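Local coordinates for protein Cif (Cell cycle inhibiting factor) (Escherichia coli, PDB 3EFY) that deamidates a glutamine side chain of host NEDD8, silencing cullin-RING ubiquitin ligases and arresting the host cell cycle, at residues A[40-43]-A[44-48]; A[109-113]-A[114-118]; A[164-168]-A[169-173]. All coordinates share one frame; numbering follows the deposited sequence.

Contact 1: A[40-43]-A[44-48]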
ATOM      1  N   GLU A  40      25.093  10.176 -12.579  1.00 22.52           N
ATOM      2  CA  GLU A  40      26.341  10.623 -11.957  1.00 24.80           C
ATOM      3  C   GLU A  40      26.177  10.731 -10.457  1.00 23.57           C
ATOM      4  O   GLU A  40      27.047  10.301  -9.696  1.00 23.48           O
ATOM      5  CB  GLU A  40      26.787  11.943 -12.569  1.00 26.65           C
ATOM      6  CG  GLU A  40      27.788  12.781 -11.813  1.00 35.51           C
ATOM      7  CD  GLU A  40      27.793  14.217 -12.376  1.00 44.53           C
ATOM      8  OE1 GLU A  40      27.188  15.134 -11.758  1.00 46.37           O
ATOM      9  OE2 GLU A  40      28.343  14.389 -13.477  1.00 48.93           O
ATOM     10  N   GLN A  41      25.057  11.292 -10.024  1.00 22.14           N
ATOM     11  CA  GLN A  41      24.743  11.366  -8.622  1.00 22.02           C
ATOM     12  C   GLN A  41      24.658   9.985  -7.945  1.00 21.48           C
ATOM     13  O   GLN A  41      25.166   9.745  -6.848  1.00 22.28           O
ATOM     14  CB  GLN A  41      23.412  12.095  -8.490  1.00 23.28           C
ATOM     15  CG  GLN A  41      23.230  12.864  -7.323  1.00 27.81           C
ATOM     16  CD  GLN A  41      21.979  13.780  -7.428  1.00 25.00           C
ATOM     17  OE1 GLN A  41      21.272  13.843  -8.461  1.00 25.84           O
ATOM     18  NE2 GLN A  41      21.730  14.493  -6.351  1.00 25.94           N
ATOM     19  N   LEU A  42      23.959   9.049  -8.585  1.00 20.07           N
ATOM     20  CA  LEU A  42      23.830   7.724  -8.069  1.00 20.48           C
ATOM     21  C   LEU A  42      25.229   7.056  -7.950  1.00 20.70           C
ATOM     22  O   LEU A  42      25.531   6.437  -6.944  1.00 20.85           O
ATOM     23  CB  LEU A  42      22.946   6.856  -9.012  1.00 21.08           C
ATOM     24  CG  LEU A  42      22.913   5.379  -8.580  1.00 20.41           C
ATOM     25  CD1 LEU A  42      22.214   5.198  -7.220  1.00 21.50           C
ATOM     26  CD2 LEU A  42      22.251   4.509  -9.637  1.00 24.55           C
ATOM     27  N   GLN A  43      26.078   7.224  -8.955  1.00 21.00           N
ATOM     28  CA  GLN A  43      27.421   6.607  -8.952  1.00 22.16           C
ATOM     29  C   GLN A  43      28.250   7.123  -7.725  1.00 23.62           C
ATOM     30  O   GLN A  43      28.915   6.327  -7.029  1.00 23.00           O
ATOM     31  CB  GLN A  43      28.160   6.837 -10.279  1.00 22.82           C
ATOM     32  CG  GLN A  43      27.540   6.086 -11.467  1.00 24.31           C
ATOM     33  CD  GLN A  43      28.091   6.511 -12.818  1.00 28.53           C
ATOM     34  OE1 GLN A  43      28.583   7.645 -12.989  1.00 29.26           O
ATOM     35  NE2 GLN A  43      27.985   5.617 -13.813  1.00 28.65           N
ATOM     36  N   GLU A  44      28.111   8.407  -7.440  1.00 22.65           N
ATOM     37  CA  GLU A  44      28.740   8.975  -6.217  1.00 24.15           C
ATOM     38  C   GLU A  44      28.163   8.386  -4.974  1.00 23.80           C
ATOM     39  O   GLU A  44      28.928   8.008  -4.073  1.00 23.37           O
ATOM     40  CB  GLU A  44      28.702  10.506  -6.197  1.00 24.65           C
ATOM     41  CG  GLU A  44      29.497  11.134  -7.316  1.00 31.72           C
ATOM     42  CD  GLU A  44      30.980  10.982  -7.105  1.00 40.32           C
ATOM     43  OE1 GLU A  44      31.450  11.169  -5.947  1.00 47.59           O
ATOM     44  OE2 GLU A  44      31.670  10.651  -8.088  1.00 48.69           O
ATOM     45  N   ARG A  45      26.819   8.269  -4.883  1.00 21.99           N
ATOM     46  CA  ARG A  45      26.197   7.718  -3.699  1.00 21.96           C
ATOM     47  C   ARG A  45      26.651   6.261  -3.495  1.00 23.36           C
ATOM     48  O   ARG A  45      26.826   5.812  -2.368  1.00 24.25           O
ATOM     49  CB  ARG A  45      24.677   7.822  -3.781  1.00 21.61           C
ATOM     50  CG  ARG A  45      24.116   9.265  -3.618  1.00 21.00           C
ATOM     51  CD  ARG A  45      24.252   9.797  -2.119  1.00 20.87           C
ATOM     52  NE  ARG A  45      23.591   8.920  -1.177  1.00 22.07           N
ATOM     53  CZ  ARG A  45      22.270   8.874  -0.966  1.00 21.37           C
ATOM     54  NH1 ARG A  45      21.441   9.692  -1.626  1.00 21.17           N
ATOM     55  NH2 ARG A  45      21.764   7.983  -0.154  1.00 24.07           N
ATOM     56  N   LEU A  46      26.747   5.492  -4.588  1.00 23.35           N
ATOM     57  CA  LEU A  46      27.070   4.072  -4.425  1.00 24.70           C
ATOM     58  C   LEU A  46      28.519   3.916  -3.930  1.00 25.58           C
ATOM     59  O   LEU A  46      28.803   3.000  -3.135  1.00 26.21           O
ATOM     60  CB  LEU A  46      26.826   3.320  -5.730  1.00 25.17           C
ATOM     61  CG  LEU A  46      25.359   3.200  -6.168  1.00 27.05           C
ATOM     62  CD1 LEU A  46      25.291   2.558  -7.548  1.00 32.56           C
ATOM     63  CD2 LEU A  46      24.459   2.487  -5.138  1.00 33.77           C
ATOM     64  N   SER A  47      29.378   4.831  -4.332  1.00 26.16           N
ATOM     65  CA  SER A  47      30.800   4.804  -3.944  1.00 29.10           C
ATOM     66  C   SER A  47      31.000   4.947  -2.456  1.00 28.82           C
ATOM     67  O   SER A  47      31.993   4.386  -1.901  1.00 30.26           O
ATOM     68  CB  SER A  47      31.589   5.877  -4.690  1.00 29.72           C
ATOM     69  OG  SER A  47      31.614   5.581  -6.080  1.00 36.85           O
ATOM     70  N   CYS A  48      30.081   5.648  -1.789  1.00 27.46           N
ATOM     71  CA  CYS A  48      30.124   5.869  -0.335  1.00 27.55           C
ATOM     72  C   CYS A  48      28.954   5.274   0.445  1.00 26.84           C
ATOM     73  O   CYS A  48      28.697   5.641   1.606  1.00 28.01           O
ATOM     74  CB  CYS A  48      30.276   7.350  -0.045  1.00 28.05           C
ATOM     75  SG  CYS A  48      28.897   8.367  -0.547  1.00 29.89           S
TER
HETATM   76  O   HOH W   1      29.639  10.154 -10.472  1.00 44.35           O

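Contact 2: A[109-113]-A[114-118]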
ATOM      1  N   THR A 109      17.136 -15.251  -6.814  1.00 29.24           N
ATOM      2  CA  THR A 109      18.597 -15.342  -6.885  1.00 29.44           C
ATOM      3  C   THR A 109      19.236 -13.961  -6.875  1.00 28.29           C
ATOM      4  O   THR A 109      18.937 -13.144  -7.758  1.00 27.73           O
ATOM      5  CB  THR A 109      18.972 -16.108  -8.142  1.00 29.65           C
ATOM      6  OG1 THR A 109      18.449 -17.447  -7.995  1.00 33.99           O
ATOM      7  CG2 THR A 109      20.499 -16.229  -8.316  1.00 32.63           C
ATOM      8  N   PRO A 110      20.144 -13.694  -5.928  1.00 27.85           N
ATOM      9  CA  PRO A 110      20.827 -12.409  -5.957  1.00 27.73           C
ATOM     10  C   PRO A 110      21.729 -12.210  -7.158  1.00 26.36           C
ATOM     11  O   PRO A 110      22.268 -13.193  -7.766  1.00 26.43           O
ATOM     12  CB  PRO A 110      21.663 -12.426  -4.687  1.00 28.41           C
ATOM     13  CG  PRO A 110      21.931 -13.803  -4.432  1.00 29.52           C
ATOM     14  CD  PRO A 110      20.700 -14.556  -4.873  1.00 29.54           C
ATOM     15  N   ILE A 111      21.869 -10.949  -7.525  1.00 23.18           N
ATOM     16  CA  ILE A 111      22.780 -10.519  -8.558  1.00 23.94           C
ATOM     17  C   ILE A 111      23.875  -9.683  -7.914  1.00 23.64           C
ATOM     18  O   ILE A 111      23.844  -9.509  -6.694  1.00 25.32           O
ATOM     19  CB  ILE A 111      22.081  -9.742  -9.693  1.00 24.14           C
ATOM     20  CG1 ILE A 111      21.493  -8.439  -9.155  1.00 27.08           C
ATOM     21  CG2 ILE A 111      21.021 -10.663 -10.355  1.00 26.13           C
ATOM     22  CD1 ILE A 111      20.978  -7.469 -10.254  1.00 28.72           C
ATOM     23  N   LEU A 112      24.855  -9.264  -8.694  1.00 23.38           N
ATOM     24  CA  LEU A 112      25.899  -8.338  -8.213  1.00 25.10           C
ATOM     25  C   LEU A 112      25.459  -6.923  -8.544  1.00 23.51           C
ATOM     26  O   LEU A 112      25.118  -6.595  -9.696  1.00 23.63           O
ATOM     27  CB  LEU A 112      27.248  -8.597  -8.857  1.00 26.40           C
ATOM     28  CG  LEU A 112      27.914  -9.945  -8.502  1.00 29.68           C
ATOM     29  CD1 LEU A 112      29.250 -10.105  -9.282  1.00 36.26           C
ATOM     30  CD2 LEU A 112      28.117 -10.046  -7.006  1.00 33.79           C
ATOM     31  N   LEU A 113      25.465  -6.071  -7.534  1.00 22.63           N
ATOM     32  CA  LEU A 113      25.222  -4.668  -7.763  1.00 23.22           C
ATOM     33  C   LEU A 113      26.115  -4.099  -8.843  1.00 23.62           C
ATOM     34  O   LEU A 113      25.680  -3.316  -9.673  1.00 24.40           O
ATOM     35  CB  LEU A 113      25.366  -3.898  -6.436  1.00 22.22           C
ATOM     36  CG  LEU A 113      25.132  -2.391  -6.494  1.00 23.81           C
ATOM     37  CD1 LEU A 113      23.707  -2.054  -6.998  1.00 22.98           C
ATOM     38  CD2 LEU A 113      25.299  -1.790  -5.085  1.00 24.93           C
ATOM     39  N   ASP A 114      27.388  -4.534  -8.881  1.00 24.63           N
ATOM     40  CA  ASP A 114      28.296  -4.061  -9.905  1.00 26.24           C
ATOM     41  C   ASP A 114      27.828  -4.395 -11.337  1.00 25.52           C
ATOM     42  O   ASP A 114      28.128  -3.643 -12.250  1.00 25.68           O
ATOM     43  CB  ASP A 114      29.665  -4.711  -9.736  1.00 27.52           C
ATOM     44  CG  ASP A 114      30.458  -4.142  -8.597  1.00 32.30           C
ATOM     45  OD1 ASP A 114      30.134  -3.062  -8.089  1.00 37.40           O
ATOM     46  OD2 ASP A 114      31.437  -4.821  -8.226  1.00 37.41           O
ATOM     47  N   ASP A 115      27.149  -5.536 -11.506  1.00 25.94           N
ATOM     48  CA  ASP A 115      26.707  -5.956 -12.848  1.00 25.52           C
ATOM     49  C   ASP A 115      25.566  -5.044 -13.344  1.00 25.04           C
ATOM     50  O   ASP A 115      25.544  -4.660 -14.537  1.00 25.24           O
ATOM     51  CB  ASP A 115      26.275  -7.397 -12.872  1.00 25.99           C
ATOM     52  CG  ASP A 115      27.471  -8.371 -12.864  1.00 29.18           C
ATOM     53  OD1 ASP A 115      28.583  -7.944 -13.233  1.00 31.25           O
ATOM     54  OD2 ASP A 115      27.259  -9.538 -12.493  1.00 31.62           O
ATOM     55  N   ILE A 116      24.638  -4.705 -12.457  1.00 24.41           N
ATOM     56  CA  ILE A 116      23.525  -3.824 -12.898  1.00 24.55           C
ATOM     57  C   ILE A 116      24.066  -2.393 -13.106  1.00 23.33           C
ATOM     58  O   ILE A 116      23.671  -1.704 -14.025  1.00 22.92           O
ATOM     59  CB  ILE A 116      22.251  -3.921 -11.986  1.00 26.15           C
ATOM     60  CG1 ILE A 116      21.111  -3.063 -12.554  1.00 29.91           C
ATOM     61  CG2 ILE A 116      22.553  -3.483 -10.578  1.00 26.63           C
ATOM     62  CD1 ILE A 116      20.412  -3.645 -13.701  1.00 30.47           C
ATOM     63  N   CYS A 117      25.009  -1.960 -12.267  1.00 23.95           N
ATOM     64  CA  CYS A 117      25.682  -0.694 -12.452  1.00 25.31           C
ATOM     65  C   CYS A 117      26.488  -0.589 -13.761  1.00 24.19           C
ATOM     66  O   CYS A 117      26.500   0.440 -14.448  1.00 24.85           O
ATOM     67  CB  CYS A 117      26.524  -0.359 -11.215  1.00 25.96           C
ATOM     68  SG  CYS A 117      25.435   0.039  -9.815  1.00 31.86           S
ATOM     69  N   ASN A 118      27.156  -1.665 -14.126  1.00 24.43           N
ATOM     70  CA  ASN A 118      27.853  -1.711 -15.394  1.00 24.49           C
ATOM     71  C   ASN A 118      26.845  -1.549 -16.522  1.00 23.04           C
ATOM     72  O   ASN A 118      27.094  -0.809 -17.476  1.00 23.46           O
ATOM     73  CB  ASN A 118      28.586  -3.028 -15.562  1.00 25.72           C
ATOM     74  CG  ASN A 118      29.284  -3.138 -16.936  1.00 31.12           C
ATOM     75  OD1 ASN A 118      28.839  -3.877 -17.827  1.00 35.58           O
ATOM     76  ND2 ASN A 118      30.361  -2.368 -17.119  1.00 36.19           N
TER
HETATM   77  O   HOH W   2      25.046 -10.477 -11.330  1.00 26.11           O

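Contact 3: A[164-168]-A[169-173]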
ATOM      1  N   PHE A 164      16.376   5.351  -1.500  1.00 18.22           N
ATOM      2  CA  PHE A 164      15.930   5.470  -0.125  1.00 19.16           C
ATOM      3  C   PHE A 164      16.540   4.395   0.773  1.00 19.85           C
ATOM      4  O   PHE A 164      16.636   3.225   0.379  1.00 20.31           O
ATOM      5  CB  PHE A 164      14.414   5.311  -0.008  1.00 19.80           C
ATOM      6  CG  PHE A 164      13.591   6.416  -0.608  1.00 18.78           C
ATOM      7  CD1 PHE A 164      13.329   6.443  -1.962  1.00 20.09           C
ATOM      8  CD2 PHE A 164      12.987   7.368   0.199  1.00 21.97           C
ATOM      9  CE1 PHE A 164      12.493   7.422  -2.513  1.00 20.60           C
ATOM     10  CE2 PHE A 164      12.143   8.349  -0.366  1.00 22.07           C
ATOM     11  CZ  PHE A 164      11.918   8.349  -1.739  1.00 22.46           C
ATOM     12  N   GLU A 165      16.878   4.740   2.030  1.00 19.49           N
ATOM     13  CA  GLU A 165      17.136   3.720   3.021  1.00 19.75           C
ATOM     14  C   GLU A 165      15.851   3.031   3.446  1.00 18.72           C
ATOM     15  O   GLU A 165      14.802   3.682   3.518  1.00 21.30           O
ATOM     16  CB  GLU A 165      17.830   4.375   4.239  1.00 20.23           C
ATOM     17  CG  GLU A 165      18.246   3.355   5.283  1.00 24.17           C
ATOM     18  CD  GLU A 165      18.902   3.945   6.541  1.00 29.97           C
ATOM     19  OE1 GLU A 165      19.243   5.173   6.537  1.00 30.14           O
ATOM     20  OE2 GLU A 165      19.058   3.123   7.508  1.00 28.02           O
ATOM     21  N   TYR A 166      15.888   1.724   3.705  1.00 18.99           N
ATOM     22  CA  TYR A 166      14.751   1.054   4.279  1.00 19.57           C
ATOM     23  C   TYR A 166      15.144   0.208   5.481  1.00 21.57           C
ATOM     24  O   TYR A 166      16.324  -0.132   5.622  1.00 21.31           O
ATOM     25  CB  TYR A 166      14.042   0.186   3.239  1.00 21.25           C
ATOM     26  CG  TYR A 166      14.712  -1.115   2.832  1.00 19.38           C
ATOM     27  CD1 TYR A 166      14.477  -2.314   3.536  1.00 20.46           C
ATOM     28  CD2 TYR A 166      15.561  -1.168   1.742  1.00 19.44           C
ATOM     29  CE1 TYR A 166      15.039  -3.476   3.152  1.00 20.10           C
ATOM     30  CE2 TYR A 166      16.136  -2.345   1.344  1.00 18.75           C
ATOM     31  CZ  TYR A 166      15.876  -3.521   2.043  1.00 18.62           C
ATOM     32  OH  TYR A 166      16.421  -4.745   1.668  1.00 19.73           O
ATOM     33  N   ASP A 167      14.135  -0.106   6.284  1.00 23.96           N
ATOM     34  CA  ASP A 167      14.253  -0.980   7.464  1.00 25.90           C
ATOM     35  C   ASP A 167      13.576  -2.288   7.160  1.00 27.19           C
ATOM     36  O   ASP A 167      12.419  -2.301   6.741  1.00 25.61           O
ATOM     37  CB  ASP A 167      13.555  -0.324   8.625  1.00 28.04           C
ATOM     38  CG  ASP A 167      14.207   0.944   9.038  1.00 35.09           C
ATOM     39  OD1 ASP A 167      15.454   0.971   9.113  1.00 45.17           O
ATOM     40  OD2 ASP A 167      13.468   1.911   9.320  1.00 46.95           O
ATOM     41  N   THR A 168      14.284  -3.380   7.393  1.00 28.32           N
ATOM     42  CA  THR A 168      13.741  -4.696   7.107  1.00 30.65           C
ATOM     43  C   THR A 168      12.449  -4.978   7.890  1.00 31.09           C
ATOM     44  O   THR A 168      11.564  -5.631   7.375  1.00 30.56           O
ATOM     45  CB  THR A 168      14.804  -5.741   7.342  1.00 32.66           C
ATOM     46  OG1 THR A 168      14.277  -7.029   7.010  1.00 41.94           O
ATOM     47  CG2 THR A 168      15.248  -5.663   8.782  1.00 31.80           C
ATOM     48  N   ASP A 169      12.303  -4.401   9.089  1.00 31.24           N
ATOM     49  CA  ASP A 169      11.067  -4.561   9.864  1.00 32.19           C
ATOM     50  C   ASP A 169       9.855  -3.950   9.159  1.00 30.52           C
ATOM     51  O   ASP A 169       8.732  -4.439   9.282  1.00 30.53           O
ATOM     52  CB  ASP A 169      11.203  -3.883  11.234  1.00 34.24           C
ATOM     53  CG  ASP A 169      12.051  -4.640  12.191  1.00 39.09           C
ATOM     54  OD1 ASP A 169      12.383  -5.834  11.964  1.00 44.43           O
ATOM     55  OD2 ASP A 169      12.389  -4.008  13.218  1.00 46.56           O
ATOM     56  N   ASN A 170      10.084  -2.901   8.377  1.00 28.70           N
ATOM     57  CA  ASN A 170       8.994  -2.248   7.732  1.00 27.38           C
ATOM     58  C   ASN A 170       8.467  -3.016   6.510  1.00 25.90           C
ATOM     59  O   ASN A 170       7.247  -3.127   6.289  1.00 24.37           O
ATOM     60  CB  ASN A 170       9.441  -0.885   7.313  1.00 28.39           C
ATOM     61  CG  ASN A 170       8.339  -0.022   7.046  1.00 30.40           C
ATOM     62  OD1 ASN A 170       8.162   0.462   5.921  1.00 35.50           O
ATOM     63  ND2 ASN A 170       7.519   0.198   8.072  1.00 33.86           N
ATOM     64  N   ILE A 171       9.387  -3.529   5.712  1.00 25.36           N
ATOM     65  CA  ILE A 171       8.967  -4.331   4.536  1.00 25.82           C
ATOM     66  C   ILE A 171       8.197  -5.551   5.041  1.00 25.84           C
ATOM     67  O   ILE A 171       7.151  -5.916   4.482  1.00 25.91           O
ATOM     68  CB  ILE A 171      10.136  -4.639   3.550  1.00 25.87           C
ATOM     69  CG1 ILE A 171       9.681  -5.550   2.388  1.00 29.15           C
ATOM     70  CG2 ILE A 171      11.318  -5.342   4.227  1.00 29.92           C
ATOM     71  CD1 ILE A 171       8.564  -4.973   1.521  1.00 29.97           C
ATOM     72  N   GLU A 172       8.670  -6.145   6.138  1.00 27.14           N
ATOM     73  CA  GLU A 172       8.009  -7.323   6.685  1.00 28.63           C
ATOM     74  C   GLU A 172       6.596  -6.980   7.091  1.00 27.08           C
ATOM     75  O   GLU A 172       5.688  -7.701   6.736  1.00 28.79           O
ATOM     76  CB  GLU A 172       8.770  -7.881   7.899  1.00 29.78           C
ATOM     77  CG  GLU A 172      10.068  -8.558   7.604  1.00 35.78           C
ATOM     78  CD  GLU A 172      10.869  -8.883   8.872  1.00 43.69           C
ATOM     79  OE1 GLU A 172      12.041  -9.275   8.715  1.00 49.44           O
ATOM     80  OE2 GLU A 172      10.326  -8.746  10.007  1.00 48.12           O
ATOM     81  N   LYS A 173       6.399  -5.879   7.833  1.00 26.86           N
ATOM     82  CA  LYS A 173       5.095  -5.441   8.280  1.00 26.57           C
ATOM     83  C   LYS A 173       4.178  -5.144   7.091  1.00 26.43           C
ATOM     84  O   LYS A 173       3.025  -5.560   7.077  1.00 25.39           O
ATOM     85  CB  LYS A 173       5.219  -4.183   9.142  1.00 28.43           C
ATOM     86  CG  LYS A 173       3.914  -3.420   9.359  1.00 33.64           C
ATOM     87  CD  LYS A 173       4.097  -1.942   9.834  1.00 39.28           C
ATOM     88  CE  LYS A 173       5.022  -1.033   8.899  1.00 42.29           C
ATOM     89  NZ  LYS A 173       4.355  -0.152   7.844  1.00 37.87           N
TER

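Contact 1: A[40-43]-A[44-48]
Leu46 leans back along its helix onto Leu42, one turn earlier, and every carbon of its side chain finds something there. CB lies 3.6 Å from Leu42 O, the carbonyl oxygen that also receives the backbone N-H of Leu46. CG comes closer still, 3.3 Å from the same Leu42 O, and also meets Leu42 CD1. At the tip the branches divide: CD1 of Leu46 packs against Leu42 CG at 3.8 Å, while CD2 reaches Leu42 CD1. The two leucines are rotated differently. Leu42 carries its CG beside the carbonyl carbon (chi1 173°), whereas Leu46 has CG beside its own backbone N (chi1 -68°), and the chains meet at a slant. This is an i to i+4 pair on the inner face of the amphipathic helix 39-47; Leu42 also rests on Phe120 and Phe161, and Leu46 on Cys117, so the helix is laid against helix 113-124 and strand 159-166. Successive carbonyls of residues 40 to 43 accept the N-H groups of residues 44 to 47, as in a regular alpha-helix, and Gln43 O is gripped twice: Ser47 N and Ser47 OG approach it from opposite faces of its carbonyl plane, with Ser47 OG at 3.0 Å from Gln43 O. Glu44 CG lies 3.5 Å from Glu40 O, and the bend at chi2 (-72°) turns the carboxylate beyond it. A water then donates to both Glu40 O, at 2.7 Å, and Glu44 OE2, tying this carboxylate to the backbone one turn back.

Contact 2: A[109-113]-A[114-118]
Leu113 CD1 touches two side chains of the helix it begins, 3.9 Å from Cys117 SG and 4.0 Å from Ile116 CG2. With CG beside the carbonyl carbon (chi1 -180°), Leu113 turns this methyl along the helix toward residues three and four places on. Ile116 is met from a second direction, since its CB lies 4.1 Å from Ile111 CD1, the tip of Ile111 on the short strand 111-112. Beyond the pair, Ile116 packs on Leu84 of strand 81-85 and on Leu136 and Phe137 of helix 130-137; its side chain is about 9 Å from those of the probable active-site residues His66 and Gln86. Around this apolar centre runs the backbone of the first helical turn. Cys117 N donates almost straight to Leu113 O at 3.0 Å, the N-H...O angle being 167°. Leu112 is in the N-cap position; its O accepts from Asp115 N, which stands well above the carbonyl plane, and weakly from Ile116 N, so this oxygen is shared between an i+3 donor and a weak i+4 donor. At the outer edge Asp115 bends over Leu112: its OD2 lies 3.8 Å from Leu112 CB and as far from CD1, the carboxylate crossing the leucine obliquely. The Leu112 side chain has no polar atom to cap the helix; a water instead takes the N-H of Leu112, 2.9 Å from Leu112 N, and links it to Asp115 OD2, to which it donates at 2.7 Å. The negative charge of Asp115, near the helix N-terminus, would probably be stabilised by the helix dipole.

Contact 3: A[164-168]-A[169-173]
Thr168 O and Glu172 N make the first regular bond of helix 168-184, 3.2 Å long with an N-H...O angle of 160°. Before it the chain leaves strand 159-166 and turns at Asp167, whose O serves two donors. Asn170 N lies 2.9 Å from Asp167 O and stands well above that carbonyl plane; Ile171 N forms a longer, weak bond to the same oxygen. Asp167 occupies the N-cap position, but its carboxylate does not cap the helix.

The Thr168 and Glu172 side chains lie alongside each other, both heading in the same direction. The extended glutamate chain passes along the threonine carbonyl, its CG 3.3 Å from Thr168 O, and brings OE1 to 3.6 Å from Thr168 OG1, a polar approach rather than a close bond. Threonine's chi1 of -178° sets OG1 beside the carbonyl carbon, on the side where the glutamate lies. On the inner side Ile171 CG2 lies 3.2 Å from Thr168 O, and the same methyl comes obliquely to the Tyr166 ring, 4.3 Å from Tyr166 CE1. That ring is fixed by other partners: its OH bonds to Asp71 OD1, and it meets Phe21 edge-to-face. Ile171 also packs on Leu20 of helix 10-22, and on Leu188 of the second subunit.

The whole is a strand-to-helix junction, in which an outermost strand of the antiparallel sheet passes into the long C-terminal helix, the N-cap being Asp167, with Ile171 against the Tyr166 ring on one side of the junction.

In the fold
The three contacts follow one another along the chain, and each lies on a different helix. Contacts 1 and 2, whose centres are 15 Å apart, touch directly: Leu46 CD1 of helix 39-47 packs on Cys117 SG of helix 113-124 at 3.4 Å. Contact 3 lies farther off, its centre about 22 Å from that of contact 1 and 21 Å from that of contact 2. Contacts 2 and 3 mark the two edges of the antiparallel sheet within the chain, strands 111-112 and 159-166, each leading into a helix. Side chains of contact 1 touch helix 113-124 and strand 159-166, though its nearest atoms stay about 6 Å from contact 3, which leads to the C-terminal helix that meets the second subunit.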